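PDB 5HT7: Beta/gamma crystallin 'Greek key' domain-containing protein from Methanosaeta thermophila PT, which binds transition-metal ions such as iron(II) through its trimeric betagamma-crystallin domain, the part of the longer protein described here. Local coordinates for residues V3-A8 and P34-V39; S20-G25 and P50-P55; W44-E49 and Y71-I76. All blocks are in the same frame, centred on the assembly; numbering follows the deposited sequence.

Interaction 1 of 3, residues V3-A8 and P34-V39; sequences VLFADA and PRSMVV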
# COMPACT_ATOMS: atom_id res chain seq x y z
N VAL A 3 5.93 -0.73 6.23
CA VAL A 3 5.53 -1.71 5.23
C VAL A 3 6.41 -2.94 5.30
O VAL A 3 7.63 -2.82 5.31
CB VAL A 3 5.59 -1.14 3.79
CG1 VAL A 3 4.85 -2.07 2.83
CG2 VAL A 3 4.99 0.25 3.75
N LEU A 4 5.80 -4.12 5.34
CA LEU A 4 6.52 -5.39 5.33
C LEU A 4 6.45 -5.99 3.95
O LEU A 4 5.44 -5.84 3.28
CB LEU A 4 5.94 -6.40 6.33
CG LEU A 4 5.91 -5.98 7.80
CD1 LEU A 4 5.28 -7.10 8.62
CD2 LEU A 4 7.33 -5.67 8.27
N PHE A 5 7.50 -6.69 3.55
CA PHE A 5 7.58 -7.30 2.23
C PHE A 5 8.00 -8.75 2.35
O PHE A 5 8.91 -9.08 3.12
CB PHE A 5 8.57 -6.55 1.33
CG PHE A 5 8.18 -5.13 1.02
CD1 PHE A 5 7.45 -4.84 -0.12
CD2 PHE A 5 8.53 -4.09 1.87
CE1 PHE A 5 7.06 -3.54 -0.40
CE2 PHE A 5 8.15 -2.79 1.59
CZ PHE A 5 7.42 -2.52 0.44
N ALA A 6 7.37 -9.62 1.58
CA ALA A 6 7.70 -11.05 1.59
C ALA A 6 9.12 -11.34 1.10
O ALA A 6 9.77 -12.25 1.59
CB ALA A 6 6.70 -11.82 0.75
N ASP A 7 9.61 -10.58 0.12
CA ASP A 7 10.95 -10.82 -0.39
C ASP A 7 11.91 -9.72 0.01
O ASP A 7 11.49 -8.63 0.40
CB ASP A 7 10.93 -10.97 -1.92
CG ASP A 7 10.09 -12.14 -2.38
OD1 ASP A 7 10.08 -13.19 -1.69
OD2 ASP A 7 9.43 -12.02 -3.43
N ALA A 8 13.20 -10.01 -0.10
CA ALA A 8 14.22 -9.00 0.15
C ALA A 8 14.09 -7.85 -0.85
O ALA A 8 13.50 -8.01 -1.92
CB ALA A 8 15.61 -9.62 0.07
N PRO A 34 8.23 -12.11 6.66
CA PRO A 34 8.74 -10.91 5.99
C PRO A 34 10.26 -10.94 5.84
O PRO A 34 10.95 -11.43 6.74
CB PRO A 34 8.28 -9.78 6.92
CG PRO A 34 8.17 -10.41 8.25
CD PRO A 34 7.70 -11.82 8.00
N ARG A 35 10.77 -10.46 4.71
CA ARG A 35 12.21 -10.44 4.49
C ARG A 35 12.78 -9.05 4.27
O ARG A 35 13.99 -8.88 4.25
CB ARG A 35 12.57 -11.34 3.31
CG ARG A 35 12.32 -12.79 3.66
CD ARG A 35 12.81 -13.76 2.60
NE ARG A 35 12.74 -15.13 3.14
CZ ARG A 35 13.01 -16.22 2.43
NH1 ARG A 35 13.35 -16.10 1.15
NH2 ARG A 35 12.93 -17.42 2.99
N SER A 36 11.91 -8.05 4.10
CA SER A 36 12.37 -6.67 4.12
C SER A 36 11.26 -5.77 4.64
O SER A 36 10.13 -6.20 4.84
CB SER A 36 12.84 -6.20 2.73
OG SER A 36 11.81 -6.29 1.76
N MET A 37 11.62 -4.51 4.89
CA MET A 37 10.71 -3.60 5.55
C MET A 37 11.06 -2.16 5.23
O MET A 37 12.24 -1.81 5.06
CB MET A 37 10.76 -3.83 7.07
CG MET A 37 10.01 -2.79 7.91
SD MET A 37 10.00 -3.25 9.66
CE MET A 37 11.73 -3.07 10.07
N VAL A 38 10.03 -1.32 5.11
CA VAL A 38 10.24 0.10 5.01
C VAL A 38 9.53 0.77 6.18
O VAL A 38 8.38 0.46 6.48
CB VAL A 38 9.71 0.68 3.68
CG1 VAL A 38 9.81 2.21 3.70
CG2 VAL A 38 10.50 0.11 2.51
N VAL A 39 10.24 1.64 6.88
CA VAL A 39 9.62 2.41 7.95
C VAL A 39 9.48 3.84 7.45
O VAL A 39 10.47 4.47 7.08
CB VAL A 39 10.44 2.37 9.25
CG1 VAL A 39 9.86 3.34 10.26
CG2 VAL A 39 10.47 0.94 9.81
O HOH W 1 13.20 -13.67 -0.76
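Within this contact the Phe5 ring has Ser36 O in its plane at the edge, beside CD2, with Met37 CA near that plane. Val38 CG2 comes obliquely to the ring, 3.8 Å from Phe5 CE2, and Ser36 OG also approaches at a slant. The other flat group, the guanidinium of Arg35, has a water in plane at its edge; NH1 donates to this water, which in turn donates to Asp7 OD1, so one water bridges the two oppositely charged groups, which do not touch directly. Phe5 CG lies anti to its own carbonyl carbon (chi1 -65°), on the face shared by Val3 and Val38. Leu4 and Met37 run side by side on the other face, Leu4 CD2 3.9 Å from Met37 SD, next to Met79. Between the antiparallel strands, Val3 and Val38 form a hydrogen-bonded pair, with Val3 N to Val38 O at 2.7 Å and the return bond from Val38 N to Val3 O at 2.8 Å. Opposite Phe5 the second strand holds one residue more: Phe5 O takes a straight bond from Arg35 N at 2.8 Å and a weak one from Ser36 N at 3.3 Å, a classic beta bulge. Ser36 OG, set between its own N and C (chi1 59°), donates to Asp7 O at 2.7 Å and also bonds Gln10 N, tying down the turn after the strand. Val3 touches both metal ligands, His14 and His16, and Val38 packs on Phe18 of the second subunit. This bulged antiparallel pairing belongs to one sheet of the betagamma-crystallin Greek key fold, beside its iron site.

Interaction 2 of 3, residues S20-G25 and P50-P55; sequences SDADVG and PNFQSP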
# COMPACT_ATOMS: atom_id res chain seq x y z
N SER A 20 0.25 -0.34 14.87
CA SER A 20 0.65 -1.63 15.43
C SER A 20 -0.06 -2.77 14.75
O SER A 20 -1.05 -2.56 14.04
CB SER A 20 0.36 -1.69 16.93
OG SER A 20 -1.02 -1.48 17.16
N ASP A 21 0.46 -3.97 14.97
CA ASP A 21 -0.24 -5.19 14.60
C ASP A 21 0.05 -6.23 15.66
O ASP A 21 1.19 -6.67 15.79
CB ASP A 21 0.20 -5.68 13.21
CG ASP A 21 -0.68 -6.81 12.69
OD1 ASP A 21 -1.26 -7.55 13.52
OD2 ASP A 21 -0.81 -6.95 11.45
N ALA A 22 -0.98 -6.63 16.41
CA ALA A 22 -0.78 -7.55 17.53
C ALA A 22 -0.66 -9.00 17.06
O ALA A 22 -0.37 -9.88 17.86
CB ALA A 22 -1.92 -7.42 18.56
N ASP A 23 -0.89 -9.25 15.77
CA ASP A 23 -0.92 -10.62 15.28
C ASP A 23 -0.67 -10.66 13.78
O ASP A 23 -1.59 -10.90 13.01
CB ASP A 23 -2.26 -11.26 15.63
CG ASP A 23 -2.22 -12.78 15.68
OD1 ASP A 23 -1.15 -13.39 15.52
OD2 ASP A 23 -3.30 -13.36 15.91
N VAL A 24 0.58 -10.40 13.37
CA VAL A 24 0.91 -10.32 11.95
C VAL A 24 0.55 -11.63 11.24
O VAL A 24 0.01 -11.63 10.13
CB VAL A 24 2.41 -10.01 11.72
CG1 VAL A 24 2.78 -10.18 10.25
CG2 VAL A 24 2.75 -8.60 12.18
N GLY A 25 0.80 -12.75 11.92
CA GLY A 25 0.57 -14.07 11.35
C GLY A 25 -0.88 -14.47 11.18
O GLY A 25 -1.19 -15.51 10.59
N PRO A 50 2.98 -13.08 18.92
CA PRO A 50 1.83 -12.17 18.91
C PRO A 50 1.72 -11.38 20.20
O PRO A 50 2.33 -11.78 21.20
CB PRO A 50 0.63 -13.12 18.76
CG PRO A 50 1.19 -14.35 18.14
CD PRO A 50 2.59 -14.48 18.66
N ASN A 51 0.97 -10.28 20.18
CA ASN A 51 0.58 -9.58 21.40
C ASN A 51 1.76 -8.97 22.12
O ASN A 51 1.80 -8.92 23.36
CB ASN A 51 -0.19 -10.51 22.33
CG ASN A 51 -1.47 -11.01 21.71
OD1 ASN A 51 -1.77 -12.20 21.72
ND2 ASN A 51 -2.25 -10.08 21.16
N PHE A 52 2.73 -8.51 21.33
CA PHE A 52 3.84 -7.70 21.80
C PHE A 52 4.65 -8.41 22.88
O PHE A 52 5.00 -7.84 23.91
CB PHE A 52 3.31 -6.35 22.30
CG PHE A 52 2.29 -5.75 21.37
CD1 PHE A 52 2.64 -5.39 20.08
CD2 PHE A 52 0.98 -5.58 21.77
CE1 PHE A 52 1.71 -4.86 19.21
CE2 PHE A 52 0.03 -5.05 20.92
CZ PHE A 52 0.40 -4.68 19.63
N GLN A 53 4.96 -9.68 22.60
CA GLN A 53 5.78 -10.49 23.49
C GLN A 53 7.03 -10.99 22.77
O GLN A 53 7.00 -11.26 21.56
CB GLN A 53 4.96 -11.66 24.03
CG GLN A 53 3.82 -11.20 24.96
CD GLN A 53 2.96 -12.33 25.46
OE1 GLN A 53 3.46 -13.37 25.87
NE2 GLN A 53 1.65 -12.13 25.46
N SER A 54 8.12 -11.06 23.53
CA SER A 54 9.44 -11.46 23.04
C SER A 54 9.97 -10.54 21.95
O SER A 54 10.06 -10.93 20.78
CB SER A 54 9.43 -12.90 22.52
OG SER A 54 10.71 -13.24 22.00
N PRO A 55 10.37 -9.32 22.34
CA PRO A 55 10.86 -8.33 21.39
C PRO A 55 12.26 -8.63 20.88
O PRO A 55 13.09 -9.18 21.60
CB PRO A 55 10.86 -7.03 22.20
CG PRO A 55 11.13 -7.50 23.62
CD PRO A 55 10.45 -8.85 23.74
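This is a surface contact between two loops of the betagamma-crystallin fold: an Asx turn leaving the edge strand 20-21 meets the connection that follows strand 44-47. In the Asx turn, Asp21 OD1 accepts from Asp23 N at 2.8 Å, the donor standing above the carboxylate plane. The same carboxylate forms salt bridges through OD2 to Lys15 and through OD1 to Arg11 of the third subunit, which brings the turn to the trimer interface. One hydrogen bond joins the two loops: Asn51 N reaches a lone pair of Ala22 O, in the carbonyl plane, at 2.7 Å (N-H...O angle 155°). Asn51 and Phe52 both have positive phi, and this tight bend carries the Phe52 side chain back over the turn. Phe52 CZ at the tip of the ring lies 3.7 Å from Ala22 CB and 4.0 Å from Ser20 CB, while the ring also touches Lys80 of the neighbouring strand. On the far side of the Asn51 bond, Asp23 has CG anti to its backbone N (chi1 -157°) and crosses Pro50 obliquely, so that Asp23 OD1 comes to 3.6 Å from Pro50 CG.

Interaction 3 of 3, residues W44-E49 and Y71-I76; sequences WRLYRE and YGINVI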
# COMPACT_ATOMS: atom_id res chain seq x y z
N TRP A 44 10.01 1.80 15.51
CA TRP A 44 9.20 0.60 15.71
C TRP A 44 9.93 -0.49 16.48
O TRP A 44 11.14 -0.70 16.32
CB TRP A 44 8.74 0.06 14.35
CG TRP A 44 7.73 0.94 13.65
CD1 TRP A 44 7.95 2.17 13.11
CD2 TRP A 44 6.35 0.64 13.43
NE1 TRP A 44 6.79 2.67 12.57
CE2 TRP A 44 5.79 1.75 12.75
CE3 TRP A 44 5.53 -0.45 13.73
CZ2 TRP A 44 4.45 1.79 12.38
CZ3 TRP A 44 4.20 -0.39 13.37
CH2 TRP A 44 3.68 0.71 12.69
N ARG A 45 9.18 -1.20 17.32
CA ARG A 45 9.68 -2.38 17.99
C ARG A 45 9.00 -3.61 17.37
O ARG A 45 7.79 -3.62 17.16
CB ARG A 45 9.42 -2.30 19.50
CG ARG A 45 10.03 -3.43 20.31
CD ARG A 45 9.86 -3.17 21.82
NE ARG A 45 10.43 -1.88 22.20
CZ ARG A 45 10.20 -1.25 23.35
NH1 ARG A 45 9.40 -1.80 24.26
NH2 ARG A 45 10.76 -0.08 23.60
N LEU A 46 9.80 -4.63 17.07
CA LEU A 46 9.31 -5.87 16.47
C LEU A 46 9.40 -7.00 17.48
O LEU A 46 10.31 -7.03 18.29
CB LEU A 46 10.14 -6.23 15.23
CG LEU A 46 9.80 -5.60 13.88
CD1 LEU A 46 9.70 -4.10 13.96
CD2 LEU A 46 10.86 -6.04 12.87
N TYR A 47 8.46 -7.94 17.41
CA TYR A 47 8.39 -9.02 18.39
C TYR A 47 8.28 -10.37 17.69
O TYR A 47 7.68 -10.46 16.62
CB TYR A 47 7.17 -8.83 19.31
CG TYR A 47 7.06 -7.49 20.00
CD1 TYR A 47 6.63 -6.35 19.31
CD2 TYR A 47 7.35 -7.37 21.36
CE1 TYR A 47 6.52 -5.12 19.95
CE2 TYR A 47 7.24 -6.15 22.01
CZ TYR A 47 6.82 -5.04 21.31
OH TYR A 47 6.70 -3.84 21.95
N ARG A 48 8.83 -11.42 18.31
CA ARG A 48 8.75 -12.77 17.75
C ARG A 48 7.37 -13.38 17.85
O ARG A 48 6.97 -14.17 16.99
CB ARG A 48 9.75 -13.69 18.45
CG ARG A 48 11.18 -13.25 18.33
CD ARG A 48 12.11 -14.14 19.14
NE ARG A 48 13.48 -13.70 18.95
CZ ARG A 48 14.06 -12.76 19.69
NH1 ARG A 48 13.38 -12.19 20.69
NH2 ARG A 48 15.31 -12.40 19.44
N GLU A 49 6.65 -13.04 18.92
CA GLU A 49 5.35 -13.64 19.21
C GLU A 49 4.23 -12.61 19.06
O GLU A 49 4.48 -11.41 19.09
CB GLU A 49 5.35 -14.23 20.63
CG GLU A 49 6.29 -15.42 20.79
CD GLU A 49 6.30 -15.99 22.19
OE1 GLU A 49 5.51 -15.52 23.04
OE2 GLU A 49 7.10 -16.91 22.45
N TYR A 71 19.45 -8.49 10.65
CA TYR A 71 19.26 -8.07 12.03
C TYR A 71 18.81 -9.24 12.90
O TYR A 71 18.43 -9.06 14.06
CB TYR A 71 18.23 -6.93 12.11
CG TYR A 71 18.62 -5.69 11.32
CD1 TYR A 71 18.34 -5.59 9.97
CD2 TYR A 71 19.27 -4.64 11.94
CE1 TYR A 71 18.70 -4.46 9.25
CE2 TYR A 71 19.63 -3.51 11.23
CZ TYR A 71 19.34 -3.43 9.89
OH TYR A 71 19.69 -2.30 9.19
N GLY A 72 18.84 -10.44 12.33
CA GLY A 72 18.45 -11.64 13.05
C GLY A 72 16.95 -11.83 13.17
O GLY A 72 16.47 -12.59 14.01
N ILE A 73 16.21 -11.14 12.32
CA ILE A 73 14.76 -11.21 12.36
C ILE A 73 14.25 -12.08 11.23
O ILE A 73 14.45 -11.77 10.05
CB ILE A 73 14.13 -9.81 12.26
CG1 ILE A 73 14.60 -8.95 13.44
CG2 ILE A 73 12.61 -9.91 12.20
CD1 ILE A 73 14.27 -7.49 13.32
N ASN A 74 13.60 -13.19 11.58
CA ASN A 74 13.09 -14.08 10.55
C ASN A 74 11.57 -14.24 10.65
O ASN A 74 10.91 -14.59 9.67
CB ASN A 74 13.79 -15.44 10.62
CG ASN A 74 15.19 -15.41 10.00
OD1 ASN A 74 15.34 -15.43 8.78
ND2 ASN A 74 16.21 -15.35 10.85
N VAL A 75 11.02 -13.96 11.83
CA VAL A 75 9.58 -14.00 12.02
C VAL A 75 9.12 -12.79 12.83
O VAL A 75 9.79 -12.36 13.76
CB VAL A 75 9.14 -15.31 12.72
CG1 VAL A 75 9.86 -15.48 14.04
CG2 VAL A 75 7.63 -15.34 12.91
N ILE A 76 7.98 -12.22 12.45
CA ILE A 76 7.42 -11.09 13.18
C ILE A 76 6.02 -11.45 13.64
O ILE A 76 5.07 -11.49 12.85
CB ILE A 76 7.39 -9.81 12.32
CG1 ILE A 76 8.80 -9.47 11.82
CG2 ILE A 76 6.80 -8.64 13.11
CD1 ILE A 76 8.86 -8.22 10.94
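In the core of the betagamma-crystallin Greek key domain, Ile76, on the loop leading to strand 78-81, packs against strand 44-47. From CB its two branches part. CG2, anti to the backbone N, lies 4.1 Å from Tyr47 O. CG1, anti to the carbonyl carbon (chi1 -57°), passes 4.1 Å from Leu46 CD2, and the extended second torsion (chi2 179°) drives CD1 onward to the inside of the fold. There Ile76 CD1 meets Leu46 CD2 at 3.5 Å, as well as Leu46 CG, and on another side Pro34 CG at 3.5 Å. Leu46 points at the loop and crosses Ile76 obliquely. It crosses Ile73 at about a right angle, tip against tip, with Leu46 CD2 3.7 Å from Ile73 CD1, so one methyl of the leucine bears on both isoleucines. Met79 and Phe60 close in on Leu46, while Phe60 and Tyr56 touch Ile73. An alanine at Ile76 would remove CG1, CG2 and CD1, and with them the contacts to Leu46 and Pro34, and would probably loosen the packing between this loop and strand 44-47. No conventional hydrogen bond links the two segments; just past Ile76, Tyr47 shares backbone hydrogen bonds with Gly77 and Ser78. The backbones of the two segments approach each other through a CA-H...O contact, Ile76 CA lying 3.5 Å from Tyr47 O with an angle of 137° at the hydrogen.

In the fold
Interaction 1 lies in one four-stranded antiparallel sheet, while interactions 2 and 3 reach the other. The centre of interaction 1 is about 16 Å from that of interaction 2 and about 12 Å from that of interaction 3; the centres of the last two are about 9 Å apart. Along the chain, interaction 1 closes before interaction 3 opens, whereas interaction 2 interlaces with both, consistent with the interlocked strand order of the two sheets. Met37 packs on Leu46 and Val39 on Trp44, joining interactions 1 and 3 between the sheets; Val24 of interaction 2 touches Leu4 of interaction 1. The iron site and contacts with the second subunit lie by interaction 1, and the third subunit touches interaction 2.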